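Local coordinates for immune protein (Enterobacter cloacae, PDB 6D7Y) that binds the toxic C-terminal tip of the contact-dependent growth inhibition protein CdiA and probably protects the cell from it as its immunity protein, at residues Arg16-Lys27 against Tyr118-Phe126. Sequence-based numbering, arbitrary orientation. Where two conformers were deposited one is given.
Sequences RLFFLLKEIESK and YMNGISADF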
ATOM      1  N   ARG B  16      -2.868 -10.697 -10.119  1.00 50.93           N
ATOM      2  CA  ARG B  16      -1.611  -9.931 -10.164  1.00 49.66           C
ATOM      3  C   ARG B  16      -1.119  -9.528  -8.769  1.00 46.19           C
ATOM      4  O   ARG B  16      -0.041  -8.952  -8.643  1.00 44.86           O
ATOM      5  CB  ARG B  16      -1.815  -8.630 -10.954  1.00 50.59           C
ATOM      6  CG  ARG B  16      -2.451  -8.772 -12.335  1.00 53.76           C
ATOM      7  CD  ARG B  16      -1.558  -9.374 -13.406  1.00 57.29           C
ATOM      8  NE  ARG B  16      -0.458  -8.480 -13.796  1.00 58.06           N
ATOM      9  CZ  ARG B  16       0.831  -8.625 -13.475  1.00 58.70           C
ATOM     10  NH1 ARG B  16       1.711  -7.726 -13.904  1.00 58.90           N
ATOM     11  NH2 ARG B  16       1.269  -9.664 -12.761  1.00 60.17           N
ATOM     12  N   LEU B  17      -1.925  -9.804  -7.741  1.00 44.55           N
ATOM     13  CA  LEU B  17      -1.594  -9.448  -6.350  1.00 42.19           C
ATOM     14  C   LEU B  17      -0.178  -9.823  -5.895  1.00 41.94           C
ATOM     15  O   LEU B  17       0.563  -8.970  -5.429  1.00 41.41           O
ATOM     16  CB  LEU B  17      -2.631 -10.059  -5.405  1.00 42.06           C
ATOM     17  CG  LEU B  17      -2.468  -9.812  -3.903  1.00 40.69           C
ATOM     18  CD1 LEU B  17      -2.324  -8.329  -3.598  1.00 39.06           C
ATOM     19  CD2 LEU B  17      -3.653 -10.423  -3.171  1.00 40.82           C
ATOM     20  N   PHE B  18       0.187 -11.095  -5.994  1.00 43.70           N
ATOM     21  CA  PHE B  18       1.544 -11.515  -5.613  1.00 43.81           C
ATOM     22  C   PHE B  18       2.631 -10.664  -6.280  1.00 43.26           C
ATOM     23  O   PHE B  18       3.566 -10.218  -5.636  1.00 42.04           O
ATOM     24  CB  PHE B  18       1.791 -12.987  -5.962  1.00 46.81           C
ATOM     25  CG  PHE B  18       3.239 -13.403  -5.819  1.00 48.29           C
ATOM     26  CD1 PHE B  18       3.769 -13.730  -4.571  1.00 48.29           C
ATOM     27  CD2 PHE B  18       4.076 -13.439  -6.924  1.00 49.99           C
ATOM     28  CE1 PHE B  18       5.105 -14.099  -4.439  1.00 49.46           C
ATOM     29  CE2 PHE B  18       5.410 -13.801  -6.799  1.00 51.05           C
ATOM     30  CZ  PHE B  18       5.926 -14.139  -5.556  1.00 50.91           C
ATOM     31  N   PHE B  19       2.495 -10.439  -7.581  1.00 44.40           N
ATOM     32  CA  PHE B  19       3.497  -9.676  -8.330  1.00 44.62           C
ATOM     33  C   PHE B  19       3.508  -8.195  -7.946  1.00 42.29           C
ATOM     34  O   PHE B  19       4.563  -7.549  -7.955  1.00 41.55           O
ATOM     35  CB  PHE B  19       3.316  -9.962  -9.824  1.00 47.10           C
ATOM     36  CG  PHE B  19       3.405 -11.437 -10.138  1.00 49.92           C
ATOM     37  CD1 PHE B  19       4.645 -12.069 -10.210  1.00 51.21           C
ATOM     38  CD2 PHE B  19       2.248 -12.212 -10.294  1.00 50.99           C
ATOM     39  CE1 PHE B  19       4.735 -13.431 -10.449  1.00 53.62           C
ATOM     40  CE2 PHE B  19       2.334 -13.577 -10.548  1.00 53.28           C
ATOM     41  CZ  PHE B  19       3.580 -14.189 -10.621  1.00 54.49           C
ATOM     42  N   LEU B  20       2.341  -7.664  -7.588  1.00 41.11           N
ATOM     43  CA  LEU B  20       2.270  -6.291  -7.101  1.00 39.12           C
ATOM     44  C   LEU B  20       3.036  -6.242  -5.777  1.00 37.79           C
ATOM     45  O   LEU B  20       3.873  -5.377  -5.572  1.00 36.18           O
ATOM     46  CB  LEU B  20       0.823  -5.849  -6.873  1.00 38.76           C
ATOM     47  CG  LEU B  20       0.612  -4.457  -6.253  1.00 37.48           C
ATOM     48  CD1 LEU B  20       1.216  -3.365  -7.112  1.00 38.02           C
ATOM     49  CD2 LEU B  20      -0.869  -4.200  -6.048  1.00 37.63           C
ATOM     50  N   LEU B  21       2.772  -7.211  -4.905  1.00 38.28           N
ATOM     51  CA  LEU B  21       3.440  -7.242  -3.600  1.00 38.16           C
ATOM     52  C   LEU B  21       4.952  -7.371  -3.744  1.00 39.78           C
ATOM     53  O   LEU B  21       5.678  -6.697  -3.026  1.00 39.98           O
ATOM     54  CB  LEU B  21       2.836  -8.306  -2.678  1.00 38.18           C
ATOM     55  CG  LEU B  21       1.380  -8.027  -2.236  1.00 37.29           C
ATOM     56  CD1 LEU B  21       0.779  -9.255  -1.571  1.00 38.14           C
ATOM     57  CD2 LEU B  21       1.249  -6.802  -1.332  1.00 35.32           C
ATOM     58  N   LYS B  22       5.424  -8.202  -4.683  1.00 42.58           N
ATOM     59  CA  LYS B  22       6.872  -8.357  -4.932  1.00 44.52           C
ATOM     60  C   LYS B  22       7.451  -7.052  -5.458  1.00 44.09           C
ATOM     61  O   LYS B  22       8.560  -6.682  -5.114  1.00 44.06           O
ATOM     62  CB  LYS B  22       7.165  -9.499  -5.926  1.00 47.27           C
ATOM     63  CG  LYS B  22       6.830 -10.903  -5.434  1.00 48.65           C
ATOM     64  CD  LYS B  22       7.604 -11.317  -4.189  1.00 49.30           C
ATOM     65  CE  LYS B  22       9.110 -11.392  -4.407  1.00 51.40           C
ATOM     66  NZ  LYS B  22       9.804 -11.746  -3.131  1.00 51.54           N
ATOM     67  N   GLU B  23       6.687  -6.374  -6.308  1.00 45.05           N
ATOM     68  CA  GLU B  23       7.065  -5.073  -6.867  1.00 45.71           C
ATOM     69  C   GLU B  23       7.273  -4.049  -5.737  1.00 44.74           C
ATOM     70  O   GLU B  23       8.299  -3.361  -5.684  1.00 45.39           O
ATOM     71  CB  GLU B  23       5.975  -4.625  -7.863  1.00 47.89           C
ATOM     72  CG  GLU B  23       5.946  -3.150  -8.237  1.00 48.64           C
ATOM     73  CD  GLU B  23       7.240  -2.647  -8.836  1.00 51.50           C
ATOM     74  OE1 GLU B  23       8.001  -3.463  -9.399  1.00 56.05           O
ATOM     75  OE2 GLU B  23       7.486  -1.420  -8.770  1.00 51.58           O
ATOM     76  N   ILE B  24       6.295  -3.965  -4.830  1.00 42.08           N
ATOM     77  CA  ILE B  24       6.389  -3.074  -3.677  1.00 40.39           C
ATOM     78  C   ILE B  24       7.527  -3.536  -2.746  1.00 40.53           C
ATOM     79  O   ILE B  24       8.317  -2.715  -2.302  1.00 39.29           O
ATOM     80  CB  ILE B  24       5.066  -3.027  -2.888  1.00 39.31           C
ATOM     81  CG1 ILE B  24       3.919  -2.518  -3.777  1.00 39.03           C
ATOM     82  CG2 ILE B  24       5.195  -2.118  -1.665  1.00 38.23           C
ATOM     83  CD1 ILE B  24       2.566  -2.583  -3.095  1.00 38.67           C
ATOM     84  N   GLU B  25       7.605  -4.839  -2.463  1.00 42.35           N
ATOM     85  CA  GLU B  25       8.661  -5.373  -1.567  1.00 43.89           C
ATOM     86  C   GLU B  25      10.086  -5.059  -2.051  1.00 44.32           C
ATOM     87  O   GLU B  25      10.999  -4.853  -1.236  1.00 43.93           O
ATOM     88  CB  GLU B  25       8.541  -6.897  -1.384  1.00 47.22           C
ATOM     89  CG  GLU B  25       9.596  -7.494  -0.421  1.00 49.93           C
ATOM     90  CD  GLU B  25       9.599  -9.013  -0.342  1.00 52.40           C
ATOM     91  OE1 GLU B  25      10.352  -9.552   0.500  1.00 57.22           O
ATOM     92  OE2 GLU B  25       8.879  -9.668  -1.123  1.00 55.17           O
ATOM     93  N   SER B  26      10.279  -5.044  -3.365  1.00 44.14           N
ATOM     94  CA  SER B  26      11.613  -4.782  -3.941  1.00 45.94           C
ATOM     95  C   SER B  26      12.138  -3.353  -3.751  1.00 44.48           C
ATOM     96  O   SER B  26      13.339  -3.107  -3.910  1.00 45.69           O
ATOM     97  CB  SER B  26      11.631  -5.131  -5.433  1.00 47.05           C
ATOM     98  OG  SER B  26      10.698  -4.340  -6.128  1.00 46.05           O
ATOM     99  N   LYS B  27      11.248  -2.418  -3.430  0.50 43.07           N
ATOM    100  CA  LYS B  27      11.655  -1.027  -3.226  0.50 43.08           C
ATOM    101  C   LYS B  27      12.028  -0.760  -1.755  0.50 42.54           C
ATOM    102  O   LYS B  27      12.424   0.356  -1.403  0.50 43.45           O
ATOM    103  CB  LYS B  27      10.565  -0.078  -3.751  0.50 42.50           C
ATOM    104  CG  LYS B  27      10.183  -0.409  -5.199  0.50 43.71           C
ATOM    105  CD  LYS B  27       9.149   0.535  -5.813  0.50 43.44           C
ATOM    106  CE  LYS B  27       9.754   1.836  -6.327  0.50 43.82           C
ATOM    107  NZ  LYS B  27      10.449   2.625  -5.287  0.50 44.25           N
ATOM    108  N   TYR B 118       4.737   7.203  -9.362  1.00 36.74           N
ATOM    109  CA  TYR B 118       5.053   5.786  -9.230  1.00 36.82           C
ATOM    110  C   TYR B 118       3.861   4.875  -9.513  1.00 35.15           C
ATOM    111  O   TYR B 118       3.964   3.938 -10.313  1.00 36.33           O
ATOM    112  CB  TYR B 118       5.616   5.476  -7.831  1.00 37.74           C
ATOM    113  CG  TYR B 118       5.725   3.991  -7.581  1.00 38.74           C
ATOM    114  CD1 TYR B 118       6.633   3.220  -8.296  1.00 42.05           C
ATOM    115  CD2 TYR B 118       4.911   3.355  -6.653  1.00 38.12           C
ATOM    116  CE1 TYR B 118       6.729   1.854  -8.102  1.00 43.69           C
ATOM    117  CE2 TYR B 118       5.001   1.988  -6.444  1.00 39.98           C
ATOM    118  CZ  TYR B 118       5.914   1.244  -7.172  1.00 43.05           C
ATOM    119  OH  TYR B 118       6.018  -0.116  -6.991  1.00 47.28           O
HETATM  120  N   MSE B 119       2.728   5.171  -8.885  1.00 32.42           N
HETATM  121  CA  MSE B 119       1.505   4.358  -9.028  1.00 31.95           C
HETATM  122  C   MSE B 119       0.946   4.447 -10.412  1.00 32.72           C
HETATM  123  O   MSE B 119       0.553   3.434 -10.995  1.00 34.01           O
HETATM  124  CB  MSE B 119       0.462   4.803  -7.987  1.00 30.21           C
HETATM  125  CG  MSE B 119       0.940   4.460  -6.583  1.00 30.43           C
HETATM  126 SE   MSE B 119      -0.123   5.407  -5.217  1.00 31.15          SE
HETATM  127  CE  MSE B 119      -1.091   3.812  -4.604  1.00 27.38           C
ATOM    128  N   ASN B 120       0.908   5.655 -10.962  1.00 32.95           N
ATOM    129  CA  ASN B 120       0.393   5.838 -12.327  1.00 35.15           C
ATOM    130  C   ASN B 120       1.251   5.031 -13.303  1.00 37.44           C
ATOM    131  O   ASN B 120       0.741   4.425 -14.243  1.00 37.47           O
ATOM    132  CB  ASN B 120       0.435   7.303 -12.734  1.00 35.63           C
ATOM    133  CG  ASN B 120      -0.188   7.537 -14.091  1.00 38.05           C
ATOM    134  OD1 ASN B 120      -1.355   7.223 -14.313  1.00 39.02           O
ATOM    135  ND2 ASN B 120       0.578   8.115 -14.994  1.00 40.55           N
ATOM    136  N   GLY B 121       2.556   5.038 -13.055  1.00 37.47           N
ATOM    137  CA  GLY B 121       3.506   4.320 -13.880  1.00 40.43           C
ATOM    138  C   GLY B 121       3.315   2.815 -13.919  1.00 41.45           C
ATOM    139  O   GLY B 121       3.666   2.194 -14.907  1.00 44.28           O
ATOM    140  N   ILE B 122       2.777   2.230 -12.847  1.00 40.02           N
ATOM    141  CA  ILE B 122       2.542   0.777 -12.790  1.00 41.41           C
ATOM    142  C   ILE B 122       1.057   0.372 -12.879  1.00 41.73           C
ATOM    143  O   ILE B 122       0.729  -0.817 -12.760  1.00 41.46           O
ATOM    144  CB  ILE B 122       3.193   0.134 -11.529  1.00 40.73           C
ATOM    145  CG1 ILE B 122       2.491   0.551 -10.225  1.00 37.86           C
ATOM    146  CG2 ILE B 122       4.678   0.484 -11.476  1.00 41.86           C
ATOM    147  CD1 ILE B 122       3.009  -0.164  -9.000  1.00 37.69           C
ATOM    148  N   SER B 123       0.174   1.346 -13.094  0.50 40.93           N
ATOM    149  CA  SER B 123      -1.262   1.062 -13.183  0.50 41.79           C
ATOM    150  C   SER B 123      -1.597   0.131 -14.351  0.50 45.08           C
ATOM    151  O   SER B 123      -2.416  -0.777 -14.209  0.50 46.85           O
ATOM    152  CB  SER B 123      -2.058   2.364 -13.277  0.50 40.21           C
ATOM    153  OG  SER B 123      -1.610   3.163 -14.351  0.50 40.42           O
ATOM    154  N   ALA B 124      -0.938   0.346 -15.484  1.00 47.25           N
ATOM    155  CA  ALA B 124      -1.152  -0.479 -16.686  1.00 51.24           C
ATOM    156  C   ALA B 124      -0.628  -1.912 -16.585  1.00 53.89           C
ATOM    157  O   ALA B 124      -1.035  -2.761 -17.364  1.00 55.85           O
ATOM    158  CB  ALA B 124      -0.529   0.208 -17.895  1.00 52.50           C
ATOM    159  N   ASP B 125       0.247  -2.189 -15.618  1.00 55.98           N
ATOM    160  CA  ASP B 125       0.827  -3.522 -15.488  1.00 58.65           C
ATOM    161  C   ASP B 125       0.145  -4.387 -14.446  1.00 57.99           C
ATOM    162  O   ASP B 125       0.117  -5.610 -14.589  1.00 58.08           O
ATOM    163  CB  ASP B 125       2.319  -3.427 -15.158  1.00 61.30           C
ATOM    164  CG  ASP B 125       3.038  -2.430 -16.033  1.00 63.61           C
ATOM    165  OD1 ASP B 125       2.734  -1.219 -15.895  1.00 64.72           O
ATOM    166  OD2 ASP B 125       3.916  -2.841 -16.821  1.00 66.80           O
ATOM    167  N   PHE B 126      -0.408  -3.771 -13.405  1.00 54.39           N
ATOM    168  CA  PHE B 126      -1.040  -4.555 -12.337  1.00 55.47           C
ATOM    169  C   PHE B 126      -2.558  -4.473 -12.275  1.00 56.69           C
ATOM    170  O   PHE B 126      -3.186  -5.224 -11.513  1.00 61.02           O
ATOM    171  CB  PHE B 126      -0.394  -4.239 -11.002  1.00 52.29           C
ATOM    172  CG  PHE B 126       1.075  -4.536 -10.981  1.00 53.15           C
ATOM    173  CD1 PHE B 126       1.529  -5.836 -10.784  1.00 54.48           C
ATOM    174  CD2 PHE B 126       2.006  -3.531 -11.190  1.00 52.24           C
ATOM    175  CE1 PHE B 126       2.881  -6.116 -10.777  1.00 54.91           C
ATOM    176  CE2 PHE B 126       3.365  -3.812 -11.188  1.00 53.24           C
ATOM    177  CZ  PHE B 126       3.800  -5.103 -10.977  1.00 54.32           C
TER
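Phe126, in the last turn of helix 105-126, lays its ring against Phe19, Leu20 and Glu23 of helix 17-25, the two helices lying side by side on one face of the antiparallel sheet. Their segments run nearly antiparallel (153°), with axes 11.1 Å apart. CD1 of Leu20 sits over one face of the Phe126 ring and also touches CD1 of Ile122, at 4.1 Å; Leu20 and Ile122 continue down to Val96 and Phe9 of the sheet.

Glu23 spans both aromatic residues. Its CB packs on Phe126 CZ at 3.8 Å. CG, anti to the backbone N (chi1 162°), lies between Phe126 CE2 and the hydroxyl of Tyr118, and a bend at chi2 turns the carboxylate toward Tyr118, where it lies nearly coplanar with the ring, OE2 at the ring's edge. There OE2 accepts a 2.6 Å hydrogen bond from Tyr118 OH through its anti lone pair.

At the other end, Arg16 NH1 donates to Asp125 O (2.7 Å) from above the carbonyl plane, with a weak second bond from NE. An apolar centre is thus flanked by a carboxylate-hydroxyl bond at one end and, at the other, by a guanidinium on a main-chain carbonyl, a bond that draws on no side-chain atom of Asp125.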